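Local coordinates for cytoplasmic export protein 1 (Saccharomyces cerevisiae, PDB 3VWA) that is part of the nuclear tRNA export machinery and may collect tRNA from export receptors at the nuclear pore complex and deliver aminoacylated tRNA to the translation machinery, at residues 241-244 / 245-248; 247-250 / 251-254; 271-274 / 275-279; 281-285 / 286-290; 337-340 / 341-344. All blocks are in the same frame, centred on the assembly; numbering follows the deposited sequence.

In the fold
The five contacts follow one another along the chain, from helix 239-248 to the start of helix 342-351, in the helical region between the N-terminal kinase-like part and the HEAT repeats that begin at residue 381. Contacts 1 and 2 share helix 239-248 and Leu247, their centres about 9 Å apart. Contact 3 lies in the loop before helix 283-303, which carries contact 4 nearest the middle of the chain. Contact 4 touches all the others: Leu247 packs on Phe287 and Ile288, Phe276 meets Ile284, and Pro339 of contact 5 rests on Ile289. Contacts 1 and 5, with centres about 24 Å apart, do not touch; helix 283-303 lies between them and touches both.

Contact 1 (241-244 / 245-248); sequences INFY and QELR
Tyr244 and Arg248, one helical turn apart, meet along the length of the arginine. CG of Arg248 lies over one face of the phenol, and its CD comes 3.4 Å from CE2 of Tyr244. A bend at chi3 of Arg248 (118°) then brings the guanidinium to within 12° of parallel with the ring. A long, flexible arginine suits this exposed position, where its carbons cover an aromatic ring and its charge stays at the surface.

Apolar contact joins Phe243 to Leu247, with CE2 of Phe243 3.7 Å from CD2 of Leu247; both are buried, as large hydrocarbon side chains should be on an inner helix face. The carboxylate of Glu246 comes near CD1 of Phe243, its plane almost perpendicular to the ring, and its OE1 accepts a hydrogen bond from Asn264.

Backbone bonds of the i to i+4 kind hold the turn: Leu247 N to Phe243 O and Arg248 N to Tyr244 O are both 2.9 Å, while Gln245 N to Ile241 O is weak.

Helix 239-248 is wedged between three others. Tyr244 faces Leu111 and Gln115 of helix 106-122, Phe243 meets Val261 and Leu265 of helix 255-271, and Leu247 rests on Phe287 and Ile288 of helix 283-303.

Contact 2 (247-250 / 251-254); sequences LREL and HIKD
Glu249 and Lys253 face each other across the short 3-10 turn that carries the chain from the end of helix 239-248 toward helix 255-271. Two backbone bonds of the i to i+3 kind define it: Ile252 N to Glu249 O at 3.0 Å and Lys253 N to Leu250 O at 3.2 Å.

The charged ends do not touch, for OE1 of Glu249 and NZ of Lys253 stand 4.3 Å apart. Two waters bridge them, each accepting from Lys253 NZ and donating to Glu249 OE1, so the opposite charges probably attract through a water-mediated link. The aliphatic part of the lysine folds back over the turn, its CE 4.0 Å from CB of Glu249, and a twist at chi4 (-55°) directs the ammonium to the waters. Another water joins Arg248 O to His251 N, giving the His251 amide an acceptor.

Leu250 is the buried member, set against Lys258 and Val261, and its CD2 lies over one face of the His251 ring. His251 NE2 is hydrogen-bonded to Glu291 of helix 283-303. Asp254, whose small carboxylate suits an N-cap, bonds through OD2 to Gly257 N. This is a connection between consecutive helices: a 3-10 turn ends one and an Asp N-cap begins the next.

Contact 3 (271-274 / 275-279); sequences ESRE and IFRNL
Arg273 and Arg277 set their guanidinium planes nearly parallel, 25° apart, but offset, although both carry positive charge. NH1 of Arg277 sits 3.8 Å above the Arg273 guanidinium, over its centre, while CG of Arg273 lies over a face of the Arg277 group. The side chains reach this position by different shapes. CG of Arg273, set opposite its own amide nitrogen (chi1 -178°), lies 3.5 Å from NH1 of Arg277, and a bend at chi2 then turns the guanidinium toward Arg277. Arg277 runs extended from CG to NE across it at about a right angle. The like charges are probably offset by Glu334 and Asp330 of helix 321-335, both salt-bridged to Arg273 NH2. At the edge of the same guanidinium, and in its plane, NH1 donates to a water at 2.7 Å, which in turn donates to Phe276 O.

The backbone here is a 3-10 turn just after helix 255-271 ends, with three successive i to i+3 bonds: Ile275 N to Ser272 O, Phe276 N to Arg273 O and Arg277 N to Glu274 O.

Ile275 holds CG1 in the crowded position between its backbone N and carbonyl carbon (chi1 74°), directly against Ser272 O, while CG2 meets CB of the small Ser272 at 3.7 Å. That same CG1 lies over one face of the Phe276 ring, toward its rim. Both are buried and pack on Leu240 and Leu268.

Contact 4 (281-285 / 286-290); sequences PGMIE and NFIIP
Ile288 N and Ile289 N reach back five residues instead of four, to Met283 O at 2.7 Å and Ile284 O at 3.0 Å, so this first part of helix 283-303 is wound wider, as a pi-type turn. Asn286 N makes an ordinary i to i+4 bond to Gly282 O. Pro290 has no N-H, and its CD lies 3.4 Å from Glu285 O, where the helix kinks.

Selenomethionine Met283 places its CE 4.0 Å from CD1 of Ile288 and its CG equally far from CB of Phe287; a long, pliable side chain adapts well to two neighbours. Ile284 meets Ile289 through CG2 and CD1, and these branched residues face helix 321-335 at Leu331. Glu285 folds at chi2 (85°) back toward the start of the helix, where OE1 accepts from Gly282 N at 2.7 Å. Gly282 suits its place, since its positive phi of 128° would press a side chain against the preceding carbonyl.

Beyond the segments, the buried Phe287 forms a cation-pi contact with Lys141, and Asn286 ND2 bonds to Ile140 O. The wide turn and proline kink are local irregularities of an otherwise alpha-helical segment, buried against helices 239-248 and 321-335.

Contact 5 (337-340 / 341-344); sequences TFPV and GFND
The rings of Phe338 and Phe342 form an oblique aromatic pair, their planes 51° apart and their centroids separated by 5.0 Å. CD2 of Phe338 is placed over one face of the Phe342 ring, toward its rim, but the carbons approach more closely there than carbons can sit, so the fine detail is doubtful and the centroid distance and plane angle are the safer guide. CZ of Phe342 lies at the edge of the Phe338 ring, near its plane. Phe342 swings its ring back over the turn because CG lies opposite the amide nitrogen (chi1 -178°).

Backbone geometry explains why residues four apart can meet. Pro339 to Phe342 form a type II beta turn, closed by the bond from Phe342 N to Pro339 O at 2.9 Å. The turn also brings CB of Phe342 4.0 Å from CD of Pro339, whose ring limits its own phi and offers this apolar surface. Gly341 suits the third position, where a phi of 91° would drive a side chain into the carbonyl oxygen of Val340. Val340 occupies the exposed second corner. Gly341 is also the N-cap of helix 342-351, so the turn leads straight into the helix.

Around it, Phe342 packs on Val328 and Thr332 of helix 321-335 and on Pro371, which Phe338 also touches. Farther on, Asp344 forms a salt bridge with Arg380 and Asn343 a hydrogen bond with Glu376.

Chemically, the positive phi open to Gly341 probably permits the turn, while apolar packing and one backbone hydrogen bond hold it.

Contact 1 (241-244 / 245-248)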
# COMPACT_ATOMS: atom_id res chain seq x y z
N ILE A 241 18.55 -1.00 9.49
CA ILE A 241 19.76 -0.39 9.00
C ILE A 241 20.50 -1.35 8.02
O ILE A 241 20.88 -0.95 6.90
CB ILE A 241 20.66 0.05 10.16
CG1 ILE A 241 20.02 1.27 10.82
CG2 ILE A 241 22.07 0.40 9.65
CD1 ILE A 241 20.86 1.89 11.92
N ASN A 242 20.64 -2.61 8.44
CA ASN A 242 21.25 -3.63 7.59
C ASN A 242 20.40 -3.94 6.35
O ASN A 242 20.89 -4.10 5.25
CB ASN A 242 21.50 -4.92 8.37
CG ASN A 242 22.46 -4.72 9.55
OD1 ASN A 242 22.04 -4.44 10.68
ND2 ASN A 242 23.78 -4.83 9.27
N PHE A 243 19.10 -4.06 6.52
CA PHE A 243 18.32 -4.45 5.38
C PHE A 243 18.33 -3.36 4.26
O PHE A 243 18.42 -3.67 3.06
CB PHE A 243 16.93 -4.88 5.80
CG PHE A 243 16.03 -5.15 4.66
CD1 PHE A 243 16.18 -6.31 3.91
CD2 PHE A 243 15.08 -4.22 4.28
CE1 PHE A 243 15.37 -6.52 2.83
CE2 PHE A 243 14.24 -4.44 3.23
CZ PHE A 243 14.39 -5.60 2.49
N TYR A 244 18.32 -2.11 4.69
CA TYR A 244 18.34 -1.01 3.81
C TYR A 244 19.65 -1.00 2.97
O TYR A 244 19.62 -0.72 1.81
CB TYR A 244 18.20 0.25 4.66
CG TYR A 244 18.41 1.51 3.88
CD1 TYR A 244 17.45 1.94 2.95
CD2 TYR A 244 19.56 2.26 4.04
CE1 TYR A 244 17.63 3.09 2.22
CE2 TYR A 244 19.76 3.42 3.31
CZ TYR A 244 18.76 3.81 2.40
OH TYR A 244 18.90 4.97 1.69
N GLN A 245 20.77 -1.31 3.57
CA GLN A 245 22.00 -1.45 2.84
C GLN A 245 21.95 -2.52 1.73
O GLN A 245 22.47 -2.27 0.63
CB GLN A 245 23.18 -1.67 3.80
CG GLN A 245 24.52 -1.78 3.11
CD GLN A 245 25.65 -2.24 4.02
OE1 GLN A 245 25.66 -1.95 5.22
NE2 GLN A 245 26.61 -2.95 3.44
N GLU A 246 21.35 -3.68 2.02
CA GLU A 246 21.10 -4.72 1.02
C GLU A 246 20.23 -4.18 -0.09
O GLU A 246 20.54 -4.35 -1.28
CB GLU A 246 20.35 -5.93 1.63
CG GLU A 246 21.15 -6.86 2.50
CD GLU A 246 20.26 -7.92 3.13
OE1 GLU A 246 19.92 -8.92 2.47
OE2 GLU A 246 19.89 -7.75 4.32
N LEU A 247 19.14 -3.51 0.29
CA LEU A 247 18.17 -3.01 -0.64
C LEU A 247 18.80 -2.04 -1.63
O LEU A 247 18.63 -2.19 -2.85
CB LEU A 247 17.07 -2.29 0.12
CG LEU A 247 15.66 -2.34 -0.45
CD1 LEU A 247 15.27 -3.75 -0.85
CD2 LEU A 247 14.72 -1.80 0.64
N ARG A 248 19.53 -1.06 -1.11
CA ARG A 248 20.25 -0.08 -1.91
C ARG A 248 21.22 -0.67 -2.91
O ARG A 248 21.51 -0.01 -3.87
CB ARG A 248 21.13 0.78 -1.02
CG ARG A 248 20.64 2.16 -0.74
CD ARG A 248 21.45 2.61 0.47
NE ARG A 248 22.29 3.77 0.20
CZ ARG A 248 23.33 4.13 0.95
NH1 ARG A 248 24.02 5.22 0.64
NH2 ARG A 248 23.69 3.41 2.01

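Contact 2 (247-250 / 251-254)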
# COMPACT_ATOMS: atom_id res chain seq x y z
N LEU A 247 19.14 -3.51 0.29
CA LEU A 247 18.17 -3.01 -0.64
C LEU A 247 18.80 -2.04 -1.63
O LEU A 247 18.63 -2.19 -2.85
CB LEU A 247 17.07 -2.29 0.12
CG LEU A 247 15.66 -2.34 -0.45
CD1 LEU A 247 15.27 -3.75 -0.85
CD2 LEU A 247 14.72 -1.80 0.64
N ARG A 248 19.53 -1.06 -1.11
CA ARG A 248 20.25 -0.08 -1.91
C ARG A 248 21.22 -0.67 -2.91
O ARG A 248 21.51 -0.01 -3.87
CB ARG A 248 21.13 0.78 -1.02
CG ARG A 248 20.64 2.16 -0.74
CD ARG A 248 21.45 2.61 0.47
NE ARG A 248 22.29 3.77 0.20
CZ ARG A 248 23.33 4.13 0.95
NH1 ARG A 248 24.02 5.22 0.64
NH2 ARG A 248 23.69 3.41 2.01
N GLU A 249 21.72 -1.86 -2.63
CA GLU A 249 22.71 -2.54 -3.45
C GLU A 249 22.06 -3.58 -4.32
O GLU A 249 22.73 -4.33 -5.03
CB GLU A 249 23.74 -3.22 -2.55
CG GLU A 249 24.82 -2.28 -2.10
CD GLU A 249 25.89 -2.94 -1.24
OE1 GLU A 249 26.09 -4.18 -1.32
OE2 GLU A 249 26.54 -2.21 -0.50
N LEU A 250 20.74 -3.63 -4.26
CA LEU A 250 20.03 -4.67 -4.96
C LEU A 250 20.48 -4.81 -6.41
O LEU A 250 20.68 -5.92 -6.86
CB LEU A 250 18.51 -4.45 -4.88
CG LEU A 250 17.62 -5.59 -5.30
CD1 LEU A 250 17.72 -6.84 -4.40
CD2 LEU A 250 16.18 -5.12 -5.37
N HIS A 251 20.64 -3.70 -7.13
CA HIS A 251 20.92 -3.81 -8.54
C HIS A 251 22.35 -4.02 -8.94
O HIS A 251 22.68 -4.02 -10.10
CB HIS A 251 20.29 -2.64 -9.25
CG HIS A 251 18.81 -2.62 -9.07
ND1 HIS A 251 18.02 -3.62 -9.54
CD2 HIS A 251 17.96 -1.72 -8.41
CE1 HIS A 251 16.74 -3.36 -9.23
NE2 HIS A 251 16.70 -2.19 -8.54
N ILE A 252 23.24 -4.21 -7.97
CA ILE A 252 24.55 -4.66 -8.30
C ILE A 252 24.73 -6.13 -7.99
O ILE A 252 25.76 -6.67 -8.28
CB ILE A 252 25.66 -3.82 -7.63
CG1 ILE A 252 25.74 -4.13 -6.13
CG2 ILE A 252 25.49 -2.34 -8.02
CD1 ILE A 252 27.06 -3.66 -5.49
N LYS A 253 23.71 -6.78 -7.46
CA LYS A 253 23.82 -8.17 -7.15
C LYS A 253 23.40 -8.99 -8.36
O LYS A 253 22.55 -8.60 -9.12
CB LYS A 253 22.92 -8.53 -5.93
CG LYS A 253 23.41 -7.92 -4.62
CD LYS A 253 22.30 -7.82 -3.59
CE LYS A 253 22.75 -7.13 -2.28
NZ LYS A 253 23.95 -7.87 -1.75
N ASP A 254 23.93 -10.18 -8.47
CA ASP A 254 23.44 -11.17 -9.42
C ASP A 254 22.04 -11.73 -9.01
O ASP A 254 21.58 -11.41 -7.92
CB ASP A 254 24.54 -12.26 -9.53
CG ASP A 254 24.48 -13.27 -8.39
OD1 ASP A 254 25.30 -14.19 -8.35
OD2 ASP A 254 23.56 -13.18 -7.54
O HOH W 1 21.10 -1.04 -6.40
O HOH W 2 24.28 -6.08 0.46
O HOH W 3 26.30 -6.69 -2.66

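Contact 3 (271-274 / 275-279)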
# COMPACT_ATOMS: atom_id res chain seq x y z
N GLU A 271 9.35 -12.98 11.31
CA GLU A 271 9.83 -12.95 12.70
C GLU A 271 9.56 -11.62 13.44
O GLU A 271 9.55 -11.62 14.68
CB GLU A 271 11.33 -13.29 12.81
CG GLU A 271 11.87 -14.41 11.91
CD GLU A 271 11.89 -15.80 12.54
OE1 GLU A 271 10.80 -16.40 12.71
OE2 GLU A 271 13.01 -16.30 12.85
N SER A 272 9.45 -10.51 12.70
CA SER A 272 9.19 -9.15 13.25
C SER A 272 8.41 -8.29 12.29
O SER A 272 8.86 -7.22 11.85
CB SER A 272 10.45 -8.37 13.64
OG SER A 272 11.61 -8.98 13.13
N ARG A 273 7.22 -8.75 12.01
CA ARG A 273 6.26 -7.95 11.24
C ARG A 273 6.24 -6.48 11.64
O ARG A 273 6.18 -5.56 10.77
CB ARG A 273 4.90 -8.62 11.37
CG ARG A 273 3.75 -7.99 10.62
CD ARG A 273 4.04 -8.02 9.13
NE ARG A 273 3.01 -7.39 8.33
CZ ARG A 273 2.89 -6.09 8.12
NH1 ARG A 273 3.73 -5.25 8.69
NH2 ARG A 273 1.93 -5.63 7.30
N GLU A 274 6.31 -6.22 12.97
CA GLU A 274 6.14 -4.83 13.48
C GLU A 274 7.18 -3.86 12.94
O GLU A 274 6.97 -2.62 12.87
CB GLU A 274 6.08 -4.81 15.07
CG GLU A 274 7.37 -5.20 15.84
CD GLU A 274 7.82 -6.68 15.71
OE1 GLU A 274 7.07 -7.51 15.16
OE2 GLU A 274 8.93 -7.05 16.18
N ILE A 275 8.33 -4.38 12.51
CA ILE A 275 9.37 -3.44 12.13
C ILE A 275 9.02 -2.73 10.80
O ILE A 275 9.57 -1.72 10.49
CB ILE A 275 10.78 -4.04 12.10
CG1 ILE A 275 10.92 -4.95 10.83
CG2 ILE A 275 11.15 -4.71 13.47
CD1 ILE A 275 12.35 -5.43 10.64
N PHE A 276 8.03 -3.20 10.10
CA PHE A 276 7.61 -2.55 8.87
C PHE A 276 6.37 -1.66 9.08
O PHE A 276 5.76 -1.19 8.11
CB PHE A 276 7.33 -3.62 7.81
CG PHE A 276 8.52 -4.47 7.50
CD1 PHE A 276 9.58 -3.95 6.77
CD2 PHE A 276 8.60 -5.77 7.97
CE1 PHE A 276 10.71 -4.74 6.50
CE2 PHE A 276 9.70 -6.58 7.69
CZ PHE A 276 10.76 -6.06 6.95
N ARG A 277 6.03 -1.36 10.33
CA ARG A 277 4.84 -0.50 10.58
C ARG A 277 5.32 0.80 11.11
O ARG A 277 6.39 0.83 11.71
CB ARG A 277 3.92 -1.09 11.64
CG ARG A 277 3.20 -2.34 11.21
CD ARG A 277 2.08 -2.74 12.16
NE ARG A 277 1.46 -3.93 11.57
CZ ARG A 277 1.48 -5.14 12.12
NH1 ARG A 277 0.91 -6.17 11.47
NH2 ARG A 277 2.05 -5.31 13.32
N ASN A 278 4.55 1.87 10.90
CA ASN A 278 4.88 3.20 11.42
C ASN A 278 6.20 3.69 10.86
O ASN A 278 6.93 4.40 11.52
CB ASN A 278 4.96 3.20 12.95
CG ASN A 278 3.64 2.83 13.59
OD1 ASN A 278 3.53 1.79 14.21
ND2 ASN A 278 2.61 3.63 13.37
N LEU A 279 6.50 3.28 9.62
CA LEU A 279 7.67 3.86 8.93
C LEU A 279 7.28 5.11 8.13
O LEU A 279 6.12 5.26 7.72
CB LEU A 279 8.23 2.80 8.01
CG LEU A 279 8.84 1.59 8.70
CD1 LEU A 279 9.26 0.57 7.66
CD2 LEU A 279 10.05 2.04 9.50
O HOH W 4 3.70 -2.71 7.79

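Contact 4 (281-285 / 286-290)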
# COMPACT_ATOMS: atom_id res chain seq x y z
N PRO A 281 6.35 7.10 5.03
CA PRO A 281 5.83 6.62 3.75
C PRO A 281 6.88 6.66 2.66
O PRO A 281 7.70 7.58 2.58
CB PRO A 281 4.70 7.62 3.43
CG PRO A 281 4.84 8.74 4.45
CD PRO A 281 5.41 8.07 5.65
N GLY A 282 6.87 5.64 1.83
CA GLY A 282 7.72 5.65 0.64
C GLY A 282 8.53 4.41 0.55
O GLY A 282 8.59 3.83 -0.53
N MSE A 283 9.14 3.97 1.68
CA MSE A 283 10.08 2.84 1.58
C MSE A 283 9.37 1.56 1.26
O MSE A 283 9.82 0.72 0.42
CB MSE A 283 10.97 2.60 2.81
CG MSE A 283 12.03 1.65 2.25
SE MSE A 283 13.37 1.10 3.51
CE MSE A 283 12.47 0.40 5.12
N ILE A 284 8.24 1.36 1.93
CA ILE A 284 7.45 0.18 1.65
C ILE A 284 6.78 0.28 0.28
O ILE A 284 6.92 -0.63 -0.56
CB ILE A 284 6.39 -0.07 2.73
CG1 ILE A 284 7.11 -0.50 4.02
CG2 ILE A 284 5.38 -1.11 2.21
CD1 ILE A 284 6.21 -1.07 5.10
N GLU A 285 6.04 1.38 0.07
CA GLU A 285 5.23 1.60 -1.13
C GLU A 285 6.06 1.68 -2.40
O GLU A 285 5.69 1.10 -3.41
CB GLU A 285 4.41 2.89 -1.01
CG GLU A 285 3.44 2.96 0.16
CD GLU A 285 4.08 3.43 1.47
OE1 GLU A 285 5.32 3.39 1.60
OE2 GLU A 285 3.35 3.85 2.40
N ASN A 286 7.15 2.43 -2.37
CA ASN A 286 7.85 2.77 -3.60
C ASN A 286 9.26 2.21 -3.70
O ASN A 286 9.94 2.48 -4.66
CB ASN A 286 7.92 4.30 -3.79
CG ASN A 286 6.53 4.94 -3.83
OD1 ASN A 286 5.59 4.37 -4.38
ND2 ASN A 286 6.39 6.07 -3.16
N PHE A 287 9.70 1.44 -2.72
CA PHE A 287 11.02 0.83 -2.83
C PHE A 287 10.82 -0.66 -2.67
O PHE A 287 11.02 -1.43 -3.64
CB PHE A 287 11.98 1.38 -1.74
CG PHE A 287 13.44 1.24 -2.08
CD1 PHE A 287 13.86 0.44 -3.13
CD2 PHE A 287 14.40 1.90 -1.30
CE1 PHE A 287 15.21 0.29 -3.41
CE2 PHE A 287 15.76 1.78 -1.60
CZ PHE A 287 16.16 0.97 -2.65
N ILE A 288 10.40 -1.08 -1.47
CA ILE A 288 10.28 -2.52 -1.22
C ILE A 288 9.30 -3.25 -2.16
O ILE A 288 9.68 -4.24 -2.82
CB ILE A 288 9.99 -2.82 0.29
CG1 ILE A 288 11.12 -2.30 1.17
CG2 ILE A 288 9.81 -4.30 0.49
CD1 ILE A 288 10.85 -2.35 2.66
N ILE A 289 8.05 -2.79 -2.23
CA ILE A 289 7.02 -3.48 -3.01
C ILE A 289 7.34 -3.64 -4.52
O ILE A 289 7.15 -4.71 -5.07
CB ILE A 289 5.61 -2.85 -2.83
CG1 ILE A 289 5.00 -3.13 -1.43
CG2 ILE A 289 4.66 -3.45 -3.82
CD1 ILE A 289 3.72 -2.33 -1.17
N PRO A 290 7.73 -2.55 -5.20
CA PRO A 290 8.03 -2.67 -6.59
C PRO A 290 9.24 -3.57 -6.85
O PRO A 290 9.21 -4.30 -7.83
CB PRO A 290 8.30 -1.22 -7.08
CG PRO A 290 8.14 -0.33 -5.91
CD PRO A 290 7.82 -1.16 -4.69

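Contact 5 (337-340 / 341-344)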
# COMPACT_ATOMS: atom_id res chain seq x y z
N THR A 337 -1.52 1.15 -1.88
CA THR A 337 -0.69 1.54 -3.02
C THR A 337 -0.38 0.29 -3.85
O THR A 337 -0.25 -0.79 -3.31
CB THR A 337 0.68 2.10 -2.58
OG1 THR A 337 1.30 1.16 -1.69
CG2 THR A 337 0.56 3.49 -1.88
N PHE A 338 -0.17 0.47 -5.14
CA PHE A 338 -0.15 -0.62 -6.09
C PHE A 338 0.75 -0.18 -7.21
O PHE A 338 0.51 0.85 -7.80
CB PHE A 338 -1.58 -0.82 -6.64
CG PHE A 338 -2.53 -1.29 -5.60
CD1 PHE A 338 -3.32 -0.38 -4.90
CD2 PHE A 338 -2.60 -2.61 -5.26
CE1 PHE A 338 -4.16 -0.79 -3.88
CE2 PHE A 338 -3.46 -3.05 -4.27
CZ PHE A 338 -4.25 -2.12 -3.58
N PRO A 339 1.80 -0.95 -7.51
CA PRO A 339 2.76 -0.45 -8.52
C PRO A 339 2.26 -0.62 -9.94
O PRO A 339 1.40 -1.45 -10.19
CB PRO A 339 4.00 -1.34 -8.30
CG PRO A 339 3.42 -2.59 -7.70
CD PRO A 339 2.30 -2.16 -6.83
N VAL A 340 2.82 0.16 -10.86
CA VAL A 340 2.52 0.02 -12.28
C VAL A 340 2.70 -1.44 -12.66
O VAL A 340 3.73 -2.03 -12.40
CB VAL A 340 3.34 1.02 -13.15
CG1 VAL A 340 3.38 0.62 -14.62
CG2 VAL A 340 2.72 2.40 -13.05
N GLY A 341 1.66 -2.03 -13.23
CA GLY A 341 1.74 -3.41 -13.69
C GLY A 341 1.32 -4.44 -12.65
O GLY A 341 1.33 -5.64 -12.94
N PHE A 342 0.97 -3.99 -11.44
CA PHE A 342 0.37 -4.85 -10.45
C PHE A 342 -0.73 -5.68 -11.13
O PHE A 342 -0.79 -6.92 -11.04
CB PHE A 342 -0.21 -3.95 -9.37
CG PHE A 342 -0.82 -4.70 -8.23
CD1 PHE A 342 -0.04 -5.51 -7.42
CD2 PHE A 342 -2.18 -4.61 -7.98
CE1 PHE A 342 -0.61 -6.23 -6.39
CE2 PHE A 342 -2.76 -5.31 -6.93
CZ PHE A 342 -1.96 -6.11 -6.13
N ASN A 343 -1.59 -4.99 -11.86
CA ASN A 343 -2.61 -5.66 -12.63
C ASN A 343 -2.04 -6.84 -13.43
O ASN A 343 -2.59 -7.94 -13.36
CB ASN A 343 -3.40 -4.65 -13.50
CG ASN A 343 -2.59 -4.10 -14.72
OD1 ASN A 343 -1.35 -4.22 -14.80
ND2 ASN A 343 -3.32 -3.51 -15.68
N ASP A 344 -0.90 -6.64 -14.14
CA ASP A 344 -0.29 -7.73 -14.93
C ASP A 344 0.29 -8.82 -14.06
O ASP A 344 0.24 -9.99 -14.42
CB ASP A 344 0.79 -7.20 -15.90
CG ASP A 344 0.21 -6.27 -16.96
OD1 ASP A 344 -1.02 -6.31 -17.20
OD2 ASP A 344 0.97 -5.48 -17.54